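Local coordinates for protein NADH dehydrogenase, putative (Plasmodium falciparum, PDB 5JWC) that probably passes electrons from NADH through a bound FAD to ubiquinone, as a type II NADH dehydrogenase of the malaria parasite's respiratory chain, at residues A[34-39]-A[58-63]; A[39-44]-A[87-92]; A[51-56]-A[97-102]. One frame throughout, in Å; residues are numbered along the deposited sequence.

Contact 1 (A[34-39]-A[58-63]); sequences LGSGWG and SPRNYF. With FAD (flavin-adenine dinucleotide), chain C.
Ser36 OG sits between two groups of segment 58-63, donating to Arg60 O at 2.7 Å and accepting from Ser58 OG at 2.9 Å. The chi1 of 49° tucks this hydroxyl between its own backbone N and carbonyl carbon, turned toward the 58-63 loop. Arg60 also reaches the backbone of the same residue: its NH2 donates to Ser36 O at 3.1 Å, with the oxygen in the guanidinium plane but the nitrogen well above the carbonyl plane. FAD O3B lies over one guanidinium face, offset toward the rim, and also accepts from Ser36 N.

Farther along, the Phe63 edge points into the face of Trp38 in a T-shaped pair, planes at 82°. Phe63 CZ stands 3.6 Å above the centre of the indole, while Ser36 O and Gly37 C line the Phe63 rim.

A second shell fixes these groups. Ser58 OG accepts from Arg60 N, closing an ST turn; Arg60 NE bonds Tyr62 O, and Arg60 NH1 forms a salt bridge with Asp157. Trp38 NE1 is held by Thr66.

Gly35 and Gly37 belong to the GxGxxG turn of a Rossmann-type dinucleotide fold. Gly35 CA comes within 3.3 Å of FAD O4B, and Gly37 CA within 3.2 Å of FAD O5B. At the helix start, Trp38 N binds FAD O2A and Gly39 N binds O1P at 2.8 Å. The diphosphate is thus met by backbone N-H groups where the helix dipole would probably add to the attraction, while Ser36 and Arg60 meet the adenosine ribose at O3B.

Contact 2 (A[39-44]-A[87-92]); sequences GGFNFL and RNFLRK. With FAD (flavin-adenine dinucleotide), chain C.
Phe41 and Phe89 make the aromatic part of this contact, a T-shaped pair with planes at 86° and centroids 5.0 Å apart. Phe41 supplies the edge: its CZ stands 3.5 Å above the middle of the Phe89 ring, and CE1 follows beside it, 3.7 Å from Phe89 CD2. With CG anti to the backbone N (chi1 -174°), the Phe41 ring leaves the helix toward the 87-92 loop, whereas the Phe89 side chain starts out facing the helix and presents its ring broadside. Phe63 stacks on Phe41, and Glu84 of strand 83-85 touches both phenylalanines of the pair.

Aliphatic packing is lighter. The two methyls of Leu44 meet one methyl of Leu90, CD2, nearest at 4.1 Å from Leu44 CD2. Leu44 also touches Val54 and Leu56, placing it between the helix and strand 53-57.

Helix 38-46 is the first helix of the Rossmann-type FAD-binding fold. Its N-terminal end faces the cofactor diphosphate, and Gly40 completes the glycine pattern there; residues 87-92, in the connection between strands 83-85 and 99-109, pack on its flank from Phe41 to Leu44.

Polar contact is confined to the far end of the helix. Lys92, extended beyond CG, brings NZ to Leu44 O at 2.9 Å, within the carbonyl plane and with a C=O...N angle of 159°. The same ammonium bonds Ile47 O, weakly reaches Leu45 O, and makes a cation-pi contact with Phe49. A positive charge among the carbonyls of a helix C-terminus would be expected to be stabilised there. Arg87, whose side chain starts away from the helix, forms a salt bridge with Glu173 of the second subunit.

Contact 3 (A[51-56]-A[97-102]); sequences KYDVTL and CGNYLQ
The Tyr100 ring lies against Leu56, whose CD2 methyl packs on the CD1-CE1 side, 3.8 Å from Tyr100 CD1, while Leu56 O approaches CD1 obliquely. The other flat groups, the Asp53 carboxylate and the Asn99 amide, are turned 64° against each other, with Asp53 OD1 and Asn99 ND2 a loose 3.7 Å apart.

These residues belong to neighbouring parallel strands, 53-57 and 99-109, of the mixed sheet in the Rossmann-type FAD-binding fold. The axes of residues 53-56 and 99-101 differ by 29°. Thr55 pairs with Asn99 and Leu56 with Tyr100. Asn99 N donates to Val54 O, Leu56 N to Asn99 O, and Leu101 N to Leu56 O, so that Asn99 is gripped through both its N-H and its carbonyl.

Thr55 and Asn99 extend to one side of the sheet, where Thr55 OG1 lies 3.8 Å from Asn99 CB. Leu56 and Tyr100 take the opposite side; there Leu44 of helix 38-46 covers Leu56, and Tyr100 OH bonds Ser58 O. A chi1 of 165° turns the Tyr100 ring away from its own N-H, and the ring crosses the Leu56 side chain at a slant. Glu173 of the second subunit packs on Tyr100.

Where the strands splay apart, one water bridges them: it donates to Tyr52 O and to Cys97 O, and accepts from Val54 N at 2.9 Å.

In the fold
From the N terminus, strand 30-34 runs into the glycine turn and helix 38-46, then strand 53-57, strand 62-64, two short helices, strand 83-85 and the loop leading to strand 99-109. Contact 1 closes the shortest loop, bringing 58-63 back to the glycine turn. Contact 2 returns 87-92 to the helix, and contact 3 sets 97-102 beside 51-56. None nests within another: each pair crosses, its segments alternating along the chain. Contacts 1 and 2 share Gly39 and join through Phe63 on Phe41; contacts 1 and 3 meet at Ser58 and Tyr100, contacts 2 and 3 at Leu90 and Gly98. Together they tie cofactor turn, helix and sheet to the side facing the second subunit.

Contact 1 (A[34-39]-A[58-63])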
loop_
_atom_site.group_PDB
_atom_site.type_symbol
_atom_site.label_atom_id
_atom_site.label_comp_id
_atom_site.label_asym_id
_atom_site.label_seq_id
_atom_site.Cartn_x
_atom_site.Cartn_y
_atom_site.Cartn_z
ATOM N N LEU A 34 8.328 -3.155 -25.842
ATOM C CA LEU A 34 6.972 -3.255 -25.336
ATOM C C LEU A 34 6.979 -4.155 -24.114
ATOM O O LEU A 34 7.289 -5.338 -24.225
ATOM C CB LEU A 34 6.017 -3.817 -26.376
ATOM C CG LEU A 34 5.926 -3.064 -27.698
ATOM C CD1 LEU A 34 4.833 -3.721 -28.565
ATOM C CD2 LEU A 34 5.635 -1.581 -27.442
ATOM N N GLY A 35 6.633 -3.597 -22.959
ATOM C CA GLY A 35 6.531 -4.387 -21.733
ATOM C C GLY A 35 7.605 -3.995 -20.739
ATOM O O GLY A 35 8.782 -3.782 -21.105
ATOM N N SER A 36 7.202 -3.899 -19.476
ATOM C CA SER A 36 8.126 -3.560 -18.402
ATOM C C SER A 36 8.318 -4.758 -17.456
ATOM O O SER A 36 8.422 -4.597 -16.241
ATOM C CB SER A 36 7.617 -2.340 -17.616
ATOM O OG SER A 36 6.243 -2.487 -17.238
ATOM N N GLY A 37 8.356 -5.962 -18.021
ATOM C CA GLY A 37 8.426 -7.158 -17.208
ATOM C C GLY A 37 9.799 -7.789 -17.258
ATOM O O GLY A 37 10.778 -7.112 -17.529
ATOM N N TRP A 38 9.868 -9.098 -17.025
ATOM C CA TRP A 38 11.171 -9.759 -16.963
ATOM C C TRP A 38 11.960 -9.582 -18.260
ATOM O O TRP A 38 13.154 -9.312 -18.229
ATOM C CB TRP A 38 11.015 -11.245 -16.613
ATOM C CG TRP A 38 10.862 -11.455 -15.109
ATOM C CD1 TRP A 38 9.704 -11.607 -14.425
ATOM C CD2 TRP A 38 11.914 -11.480 -14.139
ATOM N NE1 TRP A 38 9.958 -11.744 -13.083
ATOM C CE2 TRP A 38 11.306 -11.674 -12.877
ATOM C CE3 TRP A 38 13.310 -11.380 -14.206
ATOM C CZ2 TRP A 38 12.046 -11.777 -11.697
ATOM C CZ3 TRP A 38 14.046 -11.473 -13.028
ATOM C CH2 TRP A 38 13.410 -11.660 -11.795
ATOM N N GLY A 39 11.295 -9.701 -19.393
ATOM C CA GLY A 39 11.976 -9.480 -20.651
ATOM C C GLY A 39 12.293 -8.014 -20.899
ATOM O O GLY A 39 13.455 -7.636 -21.095
ATOM N N SER A 58 4.884 0.628 -21.765
ATOM C CA SER A 58 4.110 -0.327 -20.984
ATOM C C SER A 58 3.064 0.406 -20.169
ATOM O O SER A 58 3.320 1.523 -19.726
ATOM C CB SER A 58 5.029 -1.131 -20.058
ATOM O OG SER A 58 4.261 -1.959 -19.217
ATOM N N PRO A 59 1.885 -0.204 -19.962
ATOM C CA PRO A 59 0.896 0.478 -19.113
ATOM C C PRO A 59 1.288 0.433 -17.635
ATOM O O PRO A 59 0.671 1.106 -16.814
ATOM C CB PRO A 59 -0.396 -0.309 -19.368
ATOM C CG PRO A 59 0.083 -1.692 -19.748
ATOM C CD PRO A 59 1.369 -1.468 -20.518
ATOM N N ARG A 60 2.315 -0.351 -17.321
ATOM C CA ARG A 60 2.803 -0.533 -15.958
ATOM C C ARG A 60 4.138 0.178 -15.816
ATOM O O ARG A 60 5.118 -0.188 -16.485
ATOM C CB ARG A 60 2.956 -2.032 -15.649
ATOM C CG ARG A 60 2.978 -2.417 -14.182
ATOM C CD ARG A 60 3.119 -3.943 -14.029
ATOM N NE ARG A 60 4.447 -4.390 -14.428
ATOM C CZ ARG A 60 4.809 -5.669 -14.530
ATOM N NH1 ARG A 60 3.935 -6.630 -14.251
ATOM N NH2 ARG A 60 6.044 -5.979 -14.893
ATOM N N ASN A 61 4.210 1.193 -14.958
ATOM C CA ASN A 61 5.453 1.961 -14.899
ATOM C C ASN A 61 6.428 1.422 -13.853
ATOM O O ASN A 61 7.370 2.101 -13.444
ATOM C CB ASN A 61 5.161 3.452 -14.689
ATOM C CG ASN A 61 4.825 3.787 -13.270
ATOM O OD1 ASN A 61 4.178 3.007 -12.577
ATOM N ND2 ASN A 61 5.260 4.959 -12.826
ATOM N N TYR A 62 6.217 0.177 -13.450
ATOM C CA TYR A 62 7.167 -0.508 -12.585
ATOM C C TYR A 62 7.385 -1.931 -13.101
ATOM O O TYR A 62 6.546 -2.459 -13.806
ATOM C CB TYR A 62 6.670 -0.526 -11.125
ATOM C CG TYR A 62 5.260 -1.067 -11.007
ATOM C CD1 TYR A 62 5.027 -2.422 -10.775
ATOM C CD2 TYR A 62 4.160 -0.233 -11.157
ATOM C CE1 TYR A 62 3.763 -2.923 -10.673
ATOM C CE2 TYR A 62 2.860 -0.736 -11.053
ATOM C CZ TYR A 62 2.677 -2.086 -10.819
ATOM O OH TYR A 62 1.408 -2.610 -10.734
ATOM N N PHE A 63 8.520 -2.525 -12.741
ATOM C CA PHE A 63 8.807 -3.942 -12.974
ATOM C C PHE A 63 8.325 -4.728 -11.760
ATOM O O PHE A 63 8.492 -4.268 -10.632
ATOM C CB PHE A 63 10.314 -4.148 -13.200
ATOM C CG PHE A 63 10.818 -5.552 -12.890
ATOM C CD1 PHE A 63 10.674 -6.588 -13.815
ATOM C CD2 PHE A 63 11.461 -5.824 -11.675
ATOM C CE1 PHE A 63 11.162 -7.875 -13.540
ATOM C CE2 PHE A 63 11.939 -7.100 -11.391
ATOM C CZ PHE A 63 11.793 -8.122 -12.326
HETATM P PA FAD C . 5.930 -10.131 -17.809
HETATM O O1A FAD C . 4.586 -10.517 -17.264
HETATM O O2A FAD C . 7.034 -10.212 -16.815
HETATM O O5B FAD C . 5.871 -8.655 -18.451
HETATM C C5B FAD C . 4.936 -8.315 -19.449
HETATM C C4B FAD C . 4.898 -6.796 -19.498
HETATM O O4B FAD C . 4.186 -6.385 -20.648
HETATM C C3B FAD C . 4.172 -6.213 -18.282
HETATM O O3B FAD C . 4.863 -5.057 -17.861
HETATM C C2B FAD C . 2.839 -5.777 -18.848
HETATM O O2B FAD C . 2.329 -4.673 -18.137
HETATM C C1B FAD C . 3.270 -5.387 -20.257
HETATM N N9A FAD C . 2.197 -5.361 -21.255
HETATM C C8A FAD C . 1.102 -6.187 -21.348
HETATM N N7A FAD C . 0.393 -5.806 -22.439
HETATM C C5A FAD C . 1.017 -4.765 -23.034
HETATM C C6A FAD C . 0.712 -4.019 -24.161
HETATM N N6A FAD C . -0.337 -4.341 -24.917
HETATM N N1A FAD C . 1.562 -3.004 -24.538
HETATM C C2A FAD C . 2.698 -2.735 -23.796
HETATM N N3A FAD C . 2.992 -3.481 -22.671
HETATM C C4A FAD C . 2.155 -4.475 -22.297
HETATM N N1 FAD C . 9.432 -17.676 -13.268
HETATM C C2 FAD C . 10.593 -18.244 -12.817
HETATM O O2 FAD C . 11.502 -18.463 -13.608
HETATM N N3 FAD C . 10.756 -18.559 -11.478
HETATM C C4 FAD C . 9.769 -18.306 -10.563
HETATM O O4 FAD C . 9.952 -18.588 -9.371
HETATM C C4X FAD C . 8.591 -17.717 -11.005
HETATM N N5 FAD C . 7.568 -17.443 -10.124
HETATM C C5X FAD C . 6.400 -16.852 -10.593
HETATM C C6 FAD C . 5.380 -16.554 -9.708
HETATM C C7 FAD C . 4.199 -15.967 -10.147
HETATM C C7M FAD C . 3.109 -15.671 -9.144
HETATM C C8 FAD C . 4.042 -15.655 -11.492
HETATM C C8M FAD C . 2.777 -15.023 -11.989
HETATM C C9 FAD C . 5.072 -15.951 -12.387
HETATM C C9A FAD C . 6.252 -16.542 -11.941
HETATM N N10 FAD C . 7.280 -16.831 -12.821
HETATM C C10 FAD C . 8.436 -17.403 -12.359
HETATM C "C1'" FAD C . 7.143 -16.566 -14.291
HETATM C "C2'" FAD C . 7.578 -15.200 -14.755
HETATM O "O2'" FAD C . 6.867 -14.230 -14.038
HETATM C "C3'" FAD C . 7.185 -15.075 -16.217
HETATM O "O3'" FAD C . 7.706 -16.145 -16.971
HETATM C "C4'" FAD C . 7.741 -13.747 -16.700
HETATM O "O4'" FAD C . 6.931 -12.752 -16.128
HETATM C "C5'" FAD C . 7.745 -13.620 -18.215
HETATM O "O5'" FAD C . 8.352 -12.384 -18.530
HETATM P P FAD C . 7.705 -11.446 -19.669
HETATM O O1P FAD C . 8.597 -10.244 -19.881
HETATM O O2P FAD C . 7.506 -12.312 -20.881
HETATM O O3P FAD C . 6.240 -11.053 -19.097
#

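Contact 2 (A[39-44]-A[87-92])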
loop_
_atom_site.group_PDB
_atom_site.type_symbol
_atom_site.label_atom_id
_atom_site.label_comp_id
_atom_site.label_asym_id
_atom_site.label_seq_id
_atom_site.Cartn_x
_atom_site.Cartn_y
_atom_site.Cartn_z
ATOM N N GLY A 39 11.295 -9.701 -19.393
ATOM C CA GLY A 39 11.976 -9.480 -20.651
ATOM C C GLY A 39 12.293 -8.014 -20.899
ATOM O O GLY A 39 13.455 -7.636 -21.095
ATOM N N GLY A 40 11.247 -7.189 -20.897
ATOM C CA GLY A 40 11.379 -5.787 -21.254
ATOM C C GLY A 40 12.337 -5.038 -20.354
ATOM O O GLY A 40 13.232 -4.347 -20.841
ATOM N N PHE A 41 12.157 -5.179 -19.043
ATOM C CA PHE A 41 12.993 -4.487 -18.063
ATOM C C PHE A 41 14.443 -4.957 -18.118
ATOM O O PHE A 41 15.371 -4.134 -18.072
ATOM C CB PHE A 41 12.417 -4.669 -16.636
ATOM C CG PHE A 41 13.138 -3.877 -15.559
ATOM C CD1 PHE A 41 13.303 -2.514 -15.667
ATOM C CD2 PHE A 41 13.648 -4.512 -14.441
ATOM C CE1 PHE A 41 13.968 -1.785 -14.661
ATOM C CE2 PHE A 41 14.307 -3.795 -13.426
ATOM C CZ PHE A 41 14.460 -2.424 -13.545
ATOM N N ASN A 42 14.685 -6.263 -18.204
ATOM C CA ASN A 42 16.087 -6.666 -18.254
ATOM C C ASN A 42 16.746 -6.265 -19.579
ATOM O O ASN A 42 17.940 -6.030 -19.624
ATOM C CB ASN A 42 16.250 -8.162 -17.990
ATOM C CG ASN A 42 16.088 -8.490 -16.522
ATOM O OD1 ASN A 42 16.988 -8.271 -15.733
ATOM N ND2 ASN A 42 14.917 -8.959 -16.149
ATOM N N PHE A 43 15.971 -6.152 -20.642
ATOM C CA PHE A 43 16.538 -5.637 -21.888
ATOM C C PHE A 43 16.996 -4.185 -21.660
ATOM O O PHE A 43 18.107 -3.786 -22.048
ATOM C CB PHE A 43 15.509 -5.716 -23.012
ATOM C CG PHE A 43 16.064 -5.360 -24.380
ATOM C CD1 PHE A 43 16.450 -6.358 -25.269
ATOM C CD2 PHE A 43 16.174 -4.032 -24.778
ATOM C CE1 PHE A 43 16.946 -6.041 -26.556
ATOM C CE2 PHE A 43 16.675 -3.694 -26.044
ATOM C CZ PHE A 43 17.060 -4.706 -26.934
ATOM N N LEU A 44 16.119 -3.401 -21.035
ATOM C CA LEU A 44 16.409 -2.014 -20.694
ATOM C C LEU A 44 17.657 -1.903 -19.815
ATOM O O LEU A 44 18.484 -1.014 -20.010
ATOM C CB LEU A 44 15.201 -1.376 -19.977
ATOM C CG LEU A 44 15.278 0.126 -19.669
ATOM C CD1 LEU A 44 14.969 0.931 -20.946
ATOM C CD2 LEU A 44 14.339 0.539 -18.509
ATOM N N ARG A 87 11.529 4.400 -14.227
ATOM C CA ARG A 87 12.275 5.658 -14.412
ATOM C C ARG A 87 13.573 5.724 -13.622
ATOM O O ARG A 87 14.466 6.490 -13.975
ATOM C CB ARG A 87 11.395 6.869 -14.081
ATOM C CG ARG A 87 10.285 7.014 -15.077
ATOM C CD ARG A 87 9.572 8.347 -14.996
ATOM N NE ARG A 87 8.510 8.396 -15.995
ATOM C CZ ARG A 87 8.705 8.649 -17.293
ATOM N NH1 ARG A 87 9.933 8.883 -17.770
ATOM N NH2 ARG A 87 7.671 8.668 -18.119
ATOM N N ASN A 88 13.708 4.909 -12.580
ATOM C CA ASN A 88 14.969 4.862 -11.823
ATOM C C ASN A 88 16.136 4.294 -12.603
ATOM O O ASN A 88 17.280 4.397 -12.165
ATOM C CB ASN A 88 14.816 4.016 -10.553
ATOM C CG ASN A 88 14.086 4.733 -9.455
ATOM O OD1 ASN A 88 13.920 5.951 -9.500
ATOM N ND2 ASN A 88 13.633 3.979 -8.454
ATOM N N PHE A 89 15.859 3.662 -13.740
ATOM C CA PHE A 89 16.908 2.966 -14.482
ATOM C C PHE A 89 17.071 3.534 -15.884
ATOM O O PHE A 89 17.595 2.861 -16.768
ATOM C CB PHE A 89 16.597 1.452 -14.551
ATOM C CG PHE A 89 16.421 0.820 -13.198
ATOM C CD1 PHE A 89 17.478 0.167 -12.575
ATOM C CD2 PHE A 89 15.215 0.918 -12.533
ATOM C CE1 PHE A 89 17.316 -0.397 -11.308
ATOM C CE2 PHE A 89 15.042 0.358 -11.260
ATOM C CZ PHE A 89 16.099 -0.301 -10.649
ATOM N N LEU A 90 16.599 4.761 -16.100
ATOM C CA LEU A 90 16.658 5.368 -17.431
ATOM C C LEU A 90 17.911 6.189 -17.663
ATOM O O LEU A 90 18.200 6.559 -18.796
ATOM C CB LEU A 90 15.430 6.249 -17.690
ATOM C CG LEU A 90 14.079 5.570 -17.906
ATOM C CD1 LEU A 90 12.986 6.595 -18.155
ATOM C CD2 LEU A 90 14.139 4.559 -19.074
ATOM N N ARG A 91 18.657 6.475 -16.604
ATOM C CA ARG A 91 19.832 7.343 -16.712
ATOM C C ARG A 91 21.090 6.562 -16.353
ATOM O O ARG A 91 21.382 6.357 -15.188
ATOM C CB ARG A 91 19.684 8.584 -15.811
ATOM C CG ARG A 91 18.490 9.464 -16.179
ATOM C CD ARG A 91 18.114 10.471 -15.082
ATOM N NE ARG A 91 17.841 9.834 -13.796
ATOM C CZ ARG A 91 16.686 9.245 -13.493
ATOM N NH1 ARG A 91 15.708 9.191 -14.396
ATOM N NH2 ARG A 91 16.512 8.697 -12.295
ATOM N N LYS A 92 21.814 6.084 -17.356
ATOM C CA LYS A 92 22.995 5.289 -17.070
ATOM C C LYS A 92 24.208 6.182 -16.832
ATOM O O LYS A 92 24.191 7.378 -17.132
ATOM C CB LYS A 92 23.252 4.280 -18.192
ATOM C CG LYS A 92 22.325 3.069 -18.086
ATOM C CD LYS A 92 22.452 2.109 -19.264
ATOM C CE LYS A 92 21.554 0.891 -19.032
ATOM N NZ LYS A 92 21.064 0.275 -20.278
HETATM P PA FAD C . 5.930 -10.131 -17.809
HETATM O O1A FAD C . 4.586 -10.517 -17.264
HETATM O O2A FAD C . 7.034 -10.212 -16.815
HETATM O O5B FAD C . 5.871 -8.655 -18.451
HETATM C C5B FAD C . 4.936 -8.315 -19.449
HETATM C C4B FAD C . 4.898 -6.796 -19.498
HETATM O O4B FAD C . 4.186 -6.385 -20.648
HETATM C C3B FAD C . 4.172 -6.213 -18.282
HETATM O O3B FAD C . 4.863 -5.057 -17.861
HETATM C C2B FAD C . 2.839 -5.777 -18.848
HETATM O O2B FAD C . 2.329 -4.673 -18.137
HETATM C C1B FAD C . 3.270 -5.387 -20.257
HETATM N N9A FAD C . 2.197 -5.361 -21.255
HETATM C C8A FAD C . 1.102 -6.187 -21.348
HETATM N N7A FAD C . 0.393 -5.806 -22.439
HETATM C C5A FAD C . 1.017 -4.765 -23.034
HETATM C C6A FAD C . 0.712 -4.019 -24.161
HETATM N N6A FAD C . -0.337 -4.341 -24.917
HETATM N N1A FAD C . 1.562 -3.004 -24.538
HETATM C C2A FAD C . 2.698 -2.735 -23.796
HETATM N N3A FAD C . 2.992 -3.481 -22.671
HETATM C C4A FAD C . 2.155 -4.475 -22.297
HETATM N N1 FAD C . 9.432 -17.676 -13.268
HETATM C C2 FAD C . 10.593 -18.244 -12.817
HETATM O O2 FAD C . 11.502 -18.463 -13.608
HETATM N N3 FAD C . 10.756 -18.559 -11.478
HETATM C C4 FAD C . 9.769 -18.306 -10.563
HETATM O O4 FAD C . 9.952 -18.588 -9.371
HETATM C C4X FAD C . 8.591 -17.717 -11.005
HETATM N N5 FAD C . 7.568 -17.443 -10.124
HETATM C C5X FAD C . 6.400 -16.852 -10.593
HETATM C C6 FAD C . 5.380 -16.554 -9.708
HETATM C C7 FAD C . 4.199 -15.967 -10.147
HETATM C C7M FAD C . 3.109 -15.671 -9.144
HETATM C C8 FAD C . 4.042 -15.655 -11.492
HETATM C C8M FAD C . 2.777 -15.023 -11.989
HETATM C C9 FAD C . 5.072 -15.951 -12.387
HETATM C C9A FAD C . 6.252 -16.542 -11.941
HETATM N N10 FAD C . 7.280 -16.831 -12.821
HETATM C C10 FAD C . 8.436 -17.403 -12.359
HETATM C "C1'" FAD C . 7.143 -16.566 -14.291
HETATM C "C2'" FAD C . 7.578 -15.200 -14.755
HETATM O "O2'" FAD C . 6.867 -14.230 -14.038
HETATM C "C3'" FAD C . 7.185 -15.075 -16.217
HETATM O "O3'" FAD C . 7.706 -16.145 -16.971
HETATM C "C4'" FAD C . 7.741 -13.747 -16.700
HETATM O "O4'" FAD C . 6.931 -12.752 -16.128
HETATM C "C5'" FAD C . 7.745 -13.620 -18.215
HETATM O "O5'" FAD C . 8.352 -12.384 -18.530
HETATM P P FAD C . 7.705 -11.446 -19.669
HETATM O O1P FAD C . 8.597 -10.244 -19.881
HETATM O O2P FAD C . 7.506 -12.312 -20.881
HETATM O O3P FAD C . 6.240 -11.053 -19.097
#

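Contact 3 (A[51-56]-A[97-102])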
loop_
_atom_site.group_PDB
_atom_site.type_symbol
_atom_site.label_atom_id
_atom_site.label_comp_id
_atom_site.label_asym_id
_atom_site.label_seq_id
_atom_site.Cartn_x
_atom_site.Cartn_y
_atom_site.Cartn_z
ATOM N N LYS A 51 24.422 3.880 -27.858
ATOM C CA LYS A 51 24.329 3.356 -29.224
ATOM C C LYS A 51 22.937 3.491 -29.808
ATOM O O LYS A 51 22.781 3.637 -31.019
ATOM C CB LYS A 51 24.773 1.887 -29.266
ATOM C CG LYS A 51 26.180 1.690 -28.710
ATOM C CD LYS A 51 26.754 0.294 -28.971
ATOM C CE LYS A 51 28.210 0.217 -28.507
ATOM N NZ LYS A 51 28.699 -1.189 -28.309
ATOM N N TYR A 52 21.915 3.443 -28.959
ATOM C CA TYR A 52 20.554 3.467 -29.456
ATOM C C TYR A 52 19.699 4.482 -28.725
ATOM O O TYR A 52 20.017 4.909 -27.622
ATOM C CB TYR A 52 19.912 2.072 -29.350
ATOM C CG TYR A 52 20.615 0.977 -30.160
ATOM C CD1 TYR A 52 20.269 0.739 -31.482
ATOM C CD2 TYR A 52 21.610 0.189 -29.594
ATOM C CE1 TYR A 52 20.899 -0.267 -32.232
ATOM C CE2 TYR A 52 22.245 -0.814 -30.335
ATOM C CZ TYR A 52 21.884 -1.030 -31.647
ATOM O OH TYR A 52 22.500 -2.022 -32.376
ATOM N N ASP A 53 18.609 4.869 -29.371
ATOM C CA ASP A 53 17.571 5.663 -28.737
ATOM C C ASP A 53 16.442 4.741 -28.305
ATOM O O ASP A 53 15.655 4.270 -29.130
ATOM C CB ASP A 53 17.045 6.742 -29.675
ATOM C CG ASP A 53 15.962 7.584 -29.031
ATOM O OD1 ASP A 53 16.221 8.166 -27.950
ATOM O OD2 ASP A 53 14.850 7.651 -29.602
ATOM N N VAL A 54 16.378 4.481 -27.003
ATOM C CA VAL A 54 15.513 3.434 -26.468
ATOM C C VAL A 54 14.307 4.002 -25.747
ATOM O O VAL A 54 14.452 4.819 -24.826
ATOM C CB VAL A 54 16.282 2.538 -25.492
ATOM C CG1 VAL A 54 15.368 1.432 -24.926
ATOM C CG2 VAL A 54 17.538 1.961 -26.161
ATOM N N THR A 55 13.122 3.551 -26.155
ATOM C CA THR A 55 11.915 3.888 -25.422
ATOM C C THR A 55 11.198 2.621 -24.971
ATOM O O THR A 55 10.917 1.736 -25.783
ATOM C CB THR A 55 10.947 4.762 -26.275
ATOM O OG1 THR A 55 11.643 5.924 -26.744
ATOM C CG2 THR A 55 9.762 5.206 -25.454
ATOM N N LEU A 56 10.915 2.526 -23.675
ATOM C CA LEU A 56 10.112 1.434 -23.182
ATOM C C LEU A 56 8.678 1.893 -23.028
ATOM O O LEU A 56 8.389 2.963 -22.461
ATOM C CB LEU A 56 10.665 0.885 -21.860
ATOM C CG LEU A 56 10.070 -0.452 -21.389
ATOM C CD1 LEU A 56 11.153 -1.221 -20.573
ATOM C CD2 LEU A 56 8.811 -0.264 -20.553
ATOM N N CYS A 97 20.699 8.416 -21.852
ATOM C CA CYS A 97 19.437 8.074 -21.212
ATOM C C CYS A 97 18.470 7.329 -22.116
ATOM O O CYS A 97 18.514 7.444 -23.344
ATOM C CB CYS A 97 18.748 9.346 -20.694
ATOM S SG CYS A 97 19.747 10.272 -19.513
ATOM N N GLY A 98 17.579 6.576 -21.486
ATOM C CA GLY A 98 16.459 5.990 -22.183
ATOM C C GLY A 98 15.207 6.761 -21.830
ATOM O O GLY A 98 15.240 7.672 -20.996
ATOM N N ASN A 99 14.101 6.376 -22.452
ATOM C CA ASN A 99 12.813 7.003 -22.223
ATOM C C ASN A 99 11.760 5.973 -21.849
ATOM O O ASN A 99 11.891 4.791 -22.177
ATOM C CB ASN A 99 12.379 7.740 -23.487
ATOM C CG ASN A 99 13.416 8.752 -23.936
ATOM O OD1 ASN A 99 13.446 9.879 -23.449
ATOM N ND2 ASN A 99 14.305 8.328 -24.840
ATOM N N TYR A 100 10.710 6.423 -21.181
ATOM C CA TYR A 100 9.601 5.547 -20.854
ATOM C C TYR A 100 8.283 6.275 -21.081
ATOM O O TYR A 100 8.149 7.435 -20.725
ATOM C CB TYR A 100 9.683 5.045 -19.398
ATOM C CG TYR A 100 8.356 4.448 -18.947
ATOM C CD1 TYR A 100 7.923 3.208 -19.415
ATOM C CD2 TYR A 100 7.504 5.162 -18.116
ATOM C CE1 TYR A 100 6.689 2.678 -19.035
ATOM C CE2 TYR A 100 6.288 4.654 -17.736
ATOM C CZ TYR A 100 5.875 3.416 -18.194
ATOM O OH TYR A 100 4.642 2.934 -17.791
ATOM N N LEU A 101 7.300 5.576 -21.636
ATOM C CA LEU A 101 5.980 6.145 -21.870
ATOM C C LEU A 101 4.921 5.206 -21.311
ATOM O O LEU A 101 4.957 4.005 -21.584
ATOM C CB LEU A 101 5.732 6.373 -23.372
ATOM C CG LEU A 101 6.544 7.472 -24.042
ATOM C CD1 LEU A 101 6.228 7.519 -25.534
ATOM C CD2 LEU A 101 6.265 8.832 -23.366
ATOM N N GLN A 102 3.987 5.733 -20.523
ATOM C CA GLN A 102 2.947 4.881 -19.971
ATOM C C GLN A 102 1.807 4.722 -20.957
ATOM O O GLN A 102 0.824 5.463 -20.925
ATOM C CB GLN A 102 2.428 5.419 -18.648
ATOM C CG GLN A 102 1.500 4.435 -17.962
ATOM C CD GLN A 102 1.240 4.795 -16.519
ATOM O OE1 GLN A 102 1.381 3.957 -15.624
ATOM N NE2 GLN A 102 0.857 6.038 -16.280
HETATM O O HOH W 1 18.376 5.694 -25.349
#